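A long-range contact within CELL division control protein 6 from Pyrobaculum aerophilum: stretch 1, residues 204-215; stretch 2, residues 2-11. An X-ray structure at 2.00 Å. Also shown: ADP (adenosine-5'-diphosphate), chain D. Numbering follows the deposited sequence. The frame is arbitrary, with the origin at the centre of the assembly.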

ATOM      1  N   ASP A 204      -3.853  14.549  -0.087  1.00 37.27           N
ATOM      2  CA  ASP A 204      -3.546  14.896   1.315  1.00 39.13           C
ATOM      3  C   ASP A 204      -2.056  15.039   1.514  1.00 36.87           C
ATOM      4  O   ASP A 204      -1.574  16.020   2.143  1.00 39.25           O
ATOM      5  CB  ASP A 204      -4.172  13.837   2.246  1.00 39.65           C
ATOM      6  CG  ASP A 204      -5.594  14.107   2.632  1.00 49.27           C
ATOM      7  OD1 ASP A 204      -6.212  13.314   3.375  1.00 49.50           O
ATOM      8  OD2 ASP A 204      -6.175  15.134   2.212  1.00 47.30           O
ATOM      9  N   ARG A 205      -1.236  14.039   1.118  1.00 31.45           N
ATOM     10  CA  ARG A 205       0.195  14.130   1.237  1.00 32.30           C
ATOM     11  C   ARG A 205       0.769  15.338   0.504  1.00 39.66           C
ATOM     12  O   ARG A 205       1.713  16.014   1.011  1.00 36.23           O
ATOM     13  CB  ARG A 205       0.947  12.864   0.762  1.00 32.58           C
ATOM     14  CG  ARG A 205       0.456  11.580   1.476  1.00 36.68           C
ATOM     15  CD  ARG A 205       0.948  11.611   2.963  1.00 35.05           C
ATOM     16  NE  ARG A 205       0.258  10.495   3.656  1.00 34.12           N
ATOM     17  CZ  ARG A 205       0.928   9.551   4.290  1.00 30.74           C
ATOM     18  NH1 ARG A 205       2.250   9.544   4.348  1.00 33.10           N
ATOM     19  NH2 ARG A 205       0.229   8.589   4.881  1.00 32.12           N
ATOM     20  N   ALA A 206       0.281  15.590  -0.724  1.00 39.04           N
ATOM     21  CA  ALA A 206       0.810  16.736  -1.467  1.00 39.44           C
ATOM     22  C   ALA A 206       0.504  18.036  -0.716  1.00 38.34           C
ATOM     23  O   ALA A 206       1.332  18.948  -0.621  1.00 38.83           O
ATOM     24  CB  ALA A 206       0.230  16.830  -2.894  1.00 34.27           C
ATOM     25  N   LYS A 207      -0.717  18.211  -0.264  1.00 39.87           N
ATOM     26  CA  LYS A 207      -1.075  19.452   0.433  1.00 42.92           C
ATOM     27  C   LYS A 207      -0.230  19.662   1.690  1.00 41.91           C
ATOM     28  O   LYS A 207       0.246  20.769   1.902  1.00 42.33           O
ATOM     29  CB  LYS A 207      -2.548  19.417   0.845  1.00 44.42           C
ATOM     30  CG  LYS A 207      -3.472  19.847  -0.297  1.00 48.94           C
ATOM     31  CD  LYS A 207      -4.907  19.521   0.135  1.00 47.74           C
ATOM     32  CE  LYS A 207      -5.856  19.761  -1.031  1.00 53.24           C
ATOM     33  NZ  LYS A 207      -7.261  19.473  -0.639  1.00 52.80           N
ATOM     34  N   ALA A 208       0.087  18.599   2.405  1.00 40.55           N
ATOM     35  CA  ALA A 208       0.880  18.682   3.628  1.00 42.67           C
ATOM     36  C   ALA A 208       2.364  18.768   3.392  1.00 44.18           C
ATOM     37  O   ALA A 208       3.094  19.320   4.224  1.00 38.98           O
ATOM     38  CB  ALA A 208       0.598  17.437   4.486  1.00 39.36           C
ATOM     39  N   GLY A 209       2.885  18.180   2.304  1.00 37.41           N
ATOM     40  CA  GLY A 209       4.327  18.026   2.182  1.00 34.63           C
ATOM     41  C   GLY A 209       4.998  18.776   1.048  1.00 37.66           C
ATOM     42  O   GLY A 209       6.260  18.796   1.015  1.00 40.95           O
ATOM     43  N   LEU A 210       4.265  19.211   0.040  1.00 36.55           N
ATOM     44  CA  LEU A 210       4.891  19.824  -1.132  1.00 37.93           C
ATOM     45  C   LEU A 210       4.553  21.295  -1.250  1.00 39.15           C
ATOM     46  O   LEU A 210       3.484  21.673  -0.763  1.00 37.41           O
ATOM     47  CB  LEU A 210       4.381  19.155  -2.467  1.00 34.42           C
ATOM     48  CG  LEU A 210       4.654  17.639  -2.475  1.00 32.99           C
ATOM     49  CD1 LEU A 210       4.121  16.975  -3.771  1.00 39.68           C
ATOM     50  CD2 LEU A 210       6.136  17.368  -2.307  1.00 33.17           C
ATOM     51  N   ALA A 211       5.343  22.059  -2.032  1.00 42.85           N
ATOM     52  CA  ALA A 211       4.899  23.476  -2.161  1.00 41.03           C
ATOM     53  C   ALA A 211       3.614  23.648  -2.949  1.00 49.22           C
ATOM     54  O   ALA A 211       3.296  22.980  -3.946  1.00 47.15           O
ATOM     55  CB  ALA A 211       5.990  24.342  -2.759  1.00 38.78           C
ATOM     56  N   GLU A 212       2.850  24.687  -2.573  1.00 45.80           N
ATOM     57  CA  GLU A 212       1.628  25.043  -3.274  1.00 49.51           C
ATOM     58  C   GLU A 212       1.979  25.437  -4.718  1.00 49.47           C
ATOM     59  O   GLU A 212       3.080  25.931  -4.996  1.00 46.73           O
ATOM     60  CB  GLU A 212       0.920  26.185  -2.555  1.00 62.10           C
ATOM     61  CG  GLU A 212      -0.591  26.162  -2.656  1.00 75.83           C
ATOM     62  CD  GLU A 212      -1.291  26.896  -1.530  1.00 89.10           C
ATOM     63  OE1 GLU A 212      -0.612  27.627  -0.769  1.00 96.08           O
ATOM     64  OE2 GLU A 212      -2.528  26.750  -1.394  1.00 93.30           O
ATOM     65  N   GLY A 213       1.239  24.838  -5.654  1.00 48.96           N
ATOM     66  CA  GLY A 213       1.459  24.966  -7.065  1.00 51.06           C
ATOM     67  C   GLY A 213       2.530  24.103  -7.687  1.00 51.16           C
ATOM     68  O   GLY A 213       2.725  24.190  -8.910  1.00 53.76           O
ATOM     69  N   SER A 214       3.202  23.222  -6.950  1.00 45.91           N
ATOM     70  CA  SER A 214       4.258  22.414  -7.511  1.00 44.28           C
ATOM     71  C   SER A 214       3.743  21.096  -8.109  1.00 40.14           C
ATOM     72  O   SER A 214       4.557  20.279  -8.530  1.00 43.11           O
ATOM     73  CB  SER A 214       5.347  22.186  -6.449  1.00 43.48           C
ATOM     74  OG  SER A 214       4.825  21.409  -5.373  1.00 43.70           O
ATOM     75  N   TYR A 215       2.468  20.794  -7.957  1.00 40.24           N
ATOM     76  CA  TYR A 215       1.935  19.511  -8.376  1.00 43.02           C
ATOM     77  C   TYR A 215       0.572  19.810  -8.949  1.00 42.04           C
ATOM     78  O   TYR A 215      -0.116  20.723  -8.483  1.00 45.04           O
ATOM     79  CB  TYR A 215       1.882  18.429  -7.259  1.00 42.11           C
ATOM     80  CG  TYR A 215       1.035  19.003  -6.138  1.00 42.74           C
ATOM     81  CD1 TYR A 215      -0.329  18.795  -6.124  1.00 40.16           C
ATOM     82  CD2 TYR A 215       1.653  19.758  -5.132  1.00 41.85           C
ATOM     83  CE1 TYR A 215      -1.101  19.325  -5.119  1.00 43.18           C
ATOM     84  CE2 TYR A 215       0.865  20.287  -4.115  1.00 43.28           C
ATOM     85  CZ  TYR A 215      -0.486  20.068  -4.121  1.00 42.80           C
ATOM     86  OH  TYR A 215      -1.274  20.583  -3.124  1.00 46.03           O
TER
HETATM   87  PB  ADP D 398      -0.048  -1.786   5.633  1.00 37.26           P
HETATM   88  O1B ADP D 398       0.297  -2.221   7.052  1.00 34.66           O
HETATM   89  O2B ADP D 398      -1.374  -2.116   5.239  1.00 39.89           O
HETATM   90  O3B ADP D 398       0.952  -2.512   4.857  1.00 37.48           O
HETATM   91  PA  ADP D 398       0.386   1.008   5.910  1.00 36.67           P
HETATM   92  O1A ADP D 398      -0.433   1.209   7.119  1.00 37.96           O
HETATM   93  O2A ADP D 398       1.820   1.042   6.220  1.00 36.56           O
HETATM   94  O3A ADP D 398      -0.003  -0.300   5.209  1.00 37.58           O
HETATM   95  O5' ADP D 398       0.139   2.199   4.812  1.00 36.16           O
HETATM   96  C5' ADP D 398       1.113   2.294   3.788  1.00 34.33           C
HETATM   97  C4' ADP D 398       1.396   3.798   3.602  1.00 34.39           C
HETATM   98  O4' ADP D 398       0.200   4.420   3.190  1.00 34.50           O
HETATM   99  C3' ADP D 398       1.816   4.528   4.872  1.00 34.84           C
HETATM  100  O3' ADP D 398       2.672   5.595   4.502  1.00 35.06           O
HETATM  101  C2' ADP D 398       0.479   4.949   5.381  1.00 37.05           C
HETATM  102  O2' ADP D 398       0.560   6.065   6.268  1.00 35.23           O
HETATM  103  C1' ADP D 398      -0.205   5.391   4.080  1.00 36.11           C
HETATM  104  N9  ADP D 398      -1.594   5.201   4.239  1.00 33.44           N
HETATM  105  C8  ADP D 398      -2.262   4.013   4.112  1.00 35.88           C
HETATM  106  N7  ADP D 398      -3.556   4.119   4.045  1.00 32.40           N
HETATM  107  C5  ADP D 398      -3.750   5.488   4.136  1.00 29.59           C
HETATM  108  C6  ADP D 398      -4.919   6.266   4.153  1.00 32.67           C
HETATM  109  N6  ADP D 398      -6.117   5.708   4.089  1.00 35.34           N
HETATM  110  N1  ADP D 398      -4.794   7.590   4.279  1.00 34.91           N
HETATM  111  C2  ADP D 398      -3.587   8.113   4.382  1.00 31.05           C
HETATM  112  N3  ADP D 398      -2.404   7.501   4.383  1.00 35.76           N
HETATM  113  C4  ADP D 398      -2.570   6.157   4.255  1.00 31.49           C
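Stretch 2 (2-11) AIVVDDSVFS

Stretch 2 crosses the point where the helix of stretch 1 ends, its chain running antiparallel to stretch 1: Ile3 lies near Ala211, Val4 near Leu210 (CA to CA 4.5 Å) and Asp6 near Gly209. Residues 3–6 are loop, and 7–10 form a 3-10 segment. A single beta bridge pairs Leu210 with Val4. Around it, Ala211 N donates to Ile3 O (2.5 Å), while Gly209 O accepts from both Val5 N (2.8 Å) and Asp6 N (2.9 Å). Gly209 suits this crossing because a CB would point toward stretch 2 and clash with Phe10 CE1 and Val9 CG1.

Leu210, chi1 m and chi2 t, starts away from stretch 2, yet its end returns to it: CD2 lies 3.8 Å from Phe10 CZ and 4.1 Å from both Ile3 CG2 and Val4 CG2. Phe10, chi1 m, likewise starts sideways and brings its ring nearer. Val9, chi1 t, points toward the helix, and its branches rest on the helix end, CG1 3.9 Å from Gly209 N and CG2 4.0 Å from Ala208 CB. Ala211 CB packs 3.8 Å from Val5 CG2, an apolar contact beside the backbone hydrogen bond.

Arg205, chi1 and chi2 both m and chi3 t, carries its guanidinium between protein and nucleotide: NH1 donates to Val9 O (2.9 Å), and NH2 to ADP N3 and O2' (both 2.9 Å). Asp6, chi1 t, divides its carboxylate: OD1 accepts from Ser8 OG (2.9 Å), and OD2 from a water (2.6 Å to its O) that also donates to Ala208 O (2.9 Å), tying the 3-10 segment to the helix end.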

ATOM      1  N   ALA A   2      11.826  25.330  -3.211  1.00 50.44           N
ATOM      2  CA  ALA A   2      11.790  23.844  -3.202  1.00 50.13           C
ATOM      3  C   ALA A   2      10.385  23.302  -3.425  1.00 50.26           C
ATOM      4  O   ALA A   2       9.379  23.853  -2.942  1.00 53.46           O
ATOM      5  CB  ALA A   2      12.365  23.313  -1.890  1.00 56.24           C
ATOM      6  N   ILE A   3      10.315  22.131  -4.067  1.00 46.49           N
ATOM      7  CA  ILE A   3       9.022  21.458  -4.204  1.00 39.61           C
ATOM      8  C   ILE A   3       8.613  20.744  -2.907  1.00 37.22           C
ATOM      9  O   ILE A   3       7.452  20.794  -2.495  1.00 36.86           O
ATOM     10  CB  ILE A   3       9.172  20.406  -5.346  1.00 40.42           C
ATOM     11  CG1 ILE A   3       9.348  21.205  -6.653  1.00 41.75           C
ATOM     12  CG2 ILE A   3       7.933  19.509  -5.321  1.00 33.73           C
ATOM     13  CD1 ILE A   3       9.464  20.357  -7.910  1.00 43.21           C
ATOM     14  N   VAL A   4       9.556  19.986  -2.400  1.00 37.67           N
ATOM     15  CA  VAL A   4       9.392  19.238  -1.152  1.00 42.39           C
ATOM     16  C   VAL A   4       9.568  20.211   0.041  1.00 45.68           C
ATOM     17  O   VAL A   4      10.652  20.780   0.185  1.00 42.07           O
ATOM     18  CB  VAL A   4      10.418  18.122  -1.073  1.00 42.54           C
ATOM     19  CG1 VAL A   4      10.309  17.343   0.234  1.00 49.01           C
ATOM     20  CG2 VAL A   4      10.202  17.087  -2.212  1.00 41.01           C
ATOM     21  N   VAL A   5       8.481  20.553   0.708  1.00 44.87           N
ATOM     22  CA  VAL A   5       8.593  21.490   1.838  1.00 46.70           C
ATOM     23  C   VAL A   5       8.622  20.731   3.157  1.00 48.91           C
ATOM     24  O   VAL A   5       9.209  21.246   4.114  1.00 51.02           O
ATOM     25  CB  VAL A   5       7.421  22.481   1.835  1.00 49.21           C
ATOM     26  CG1 VAL A   5       7.425  23.293   3.122  1.00 60.08           C
ATOM     27  CG2 VAL A   5       7.579  23.384   0.608  1.00 54.89           C
ATOM     28  N   ASP A   6       7.897  19.616   3.260  1.00 40.43           N
ATOM     29  CA  ASP A   6       8.031  18.805   4.481  1.00 40.38           C
ATOM     30  C   ASP A   6       8.226  17.359   4.131  1.00 36.08           C
ATOM     31  O   ASP A   6       7.197  16.687   4.040  1.00 37.08           O
ATOM     32  CB  ASP A   6       6.793  19.043   5.356  1.00 44.99           C
ATOM     33  CG  ASP A   6       6.835  18.366   6.709  1.00 45.46           C
ATOM     34  OD1 ASP A   6       7.846  17.706   7.002  1.00 42.56           O
ATOM     35  OD2 ASP A   6       5.851  18.503   7.459  1.00 43.28           O
ATOM     36  N   ASP A   7       9.439  16.824   4.022  1.00 35.61           N
ATOM     37  CA  ASP A   7       9.681  15.449   3.696  1.00 38.76           C
ATOM     38  C   ASP A   7       9.240  14.421   4.730  1.00 41.43           C
ATOM     39  O   ASP A   7       9.008  13.268   4.333  1.00 39.45           O
ATOM     40  CB  ASP A   7      11.158  15.175   3.420  1.00 41.02           C
ATOM     41  CG  ASP A   7      12.093  15.202   4.615  1.00 43.28           C
ATOM     42  OD1 ASP A   7      12.299  14.264   5.381  1.00 43.27           O
ATOM     43  OD2 ASP A   7      12.717  16.224   4.862  1.00 41.89           O
ATOM     44  N   SER A   8       8.984  14.802   6.001  1.00 39.96           N
ATOM     45  CA  SER A   8       8.563  13.811   6.985  1.00 40.16           C
ATOM     46  C   SER A   8       7.196  13.260   6.612  1.00 36.03           C
ATOM     47  O   SER A   8       6.812  12.135   6.963  1.00 36.80           O
ATOM     48  CB  SER A   8       8.517  14.415   8.412  1.00 37.54           C
ATOM     49  OG  SER A   8       7.399  15.306   8.479  1.00 38.20           O
ATOM     50  N   VAL A   9       6.397  14.022   5.893  1.00 35.22           N
ATOM     51  CA  VAL A   9       5.082  13.635   5.387  1.00 36.87           C
ATOM     52  C   VAL A   9       5.155  12.446   4.415  1.00 36.98           C
ATOM     53  O   VAL A   9       4.231  11.620   4.355  1.00 39.36           O
ATOM     54  CB  VAL A   9       4.493  14.876   4.685  1.00 41.25           C
ATOM     55  CG1 VAL A   9       3.318  14.543   3.781  1.00 42.43           C
ATOM     56  CG2 VAL A   9       4.120  15.922   5.714  1.00 43.36           C
ATOM     57  N   PHE A  10       6.324  12.119   3.904  1.00 39.21           N
ATOM     58  CA  PHE A  10       6.577  10.997   3.018  1.00 39.54           C
ATOM     59  C   PHE A  10       7.255   9.832   3.690  1.00 44.06           C
ATOM     60  O   PHE A  10       7.472   8.783   3.066  1.00 42.51           O
ATOM     61  CB  PHE A  10       7.452  11.503   1.822  1.00 35.40           C
ATOM     62  CG  PHE A  10       6.597  12.518   1.106  1.00 36.22           C
ATOM     63  CD1 PHE A  10       6.778  13.877   1.323  1.00 34.64           C
ATOM     64  CD2 PHE A  10       5.613  12.096   0.223  1.00 36.58           C
ATOM     65  CE1 PHE A  10       5.998  14.799   0.675  1.00 36.56           C
ATOM     66  CE2 PHE A  10       4.826  13.030  -0.434  1.00 37.88           C
ATOM     67  CZ  PHE A  10       5.016  14.383  -0.208  1.00 36.96           C
ATOM     68  N   SER A  11       7.548   9.939   5.011  1.00 41.31           N
ATOM     69  CA  SER A  11       8.211   8.747   5.568  1.00 39.95           C
ATOM     70  C   SER A  11       7.169   7.743   6.011  1.00 38.70           C
ATOM     71  O   SER A  11       6.030   8.067   6.353  1.00 36.87           O
ATOM     72  CB  SER A  11       9.143   9.066   6.754  1.00 47.53           C
ATOM     73  OG  SER A  11       8.295   9.656   7.713  1.00 50.58           O
TER
HETATM   74  O   HOH W   1       3.337  19.221   7.135  1.00 56.37           O
HETATM   75  O   HOH W   2       3.461   7.541   6.391  1.00 32.70           O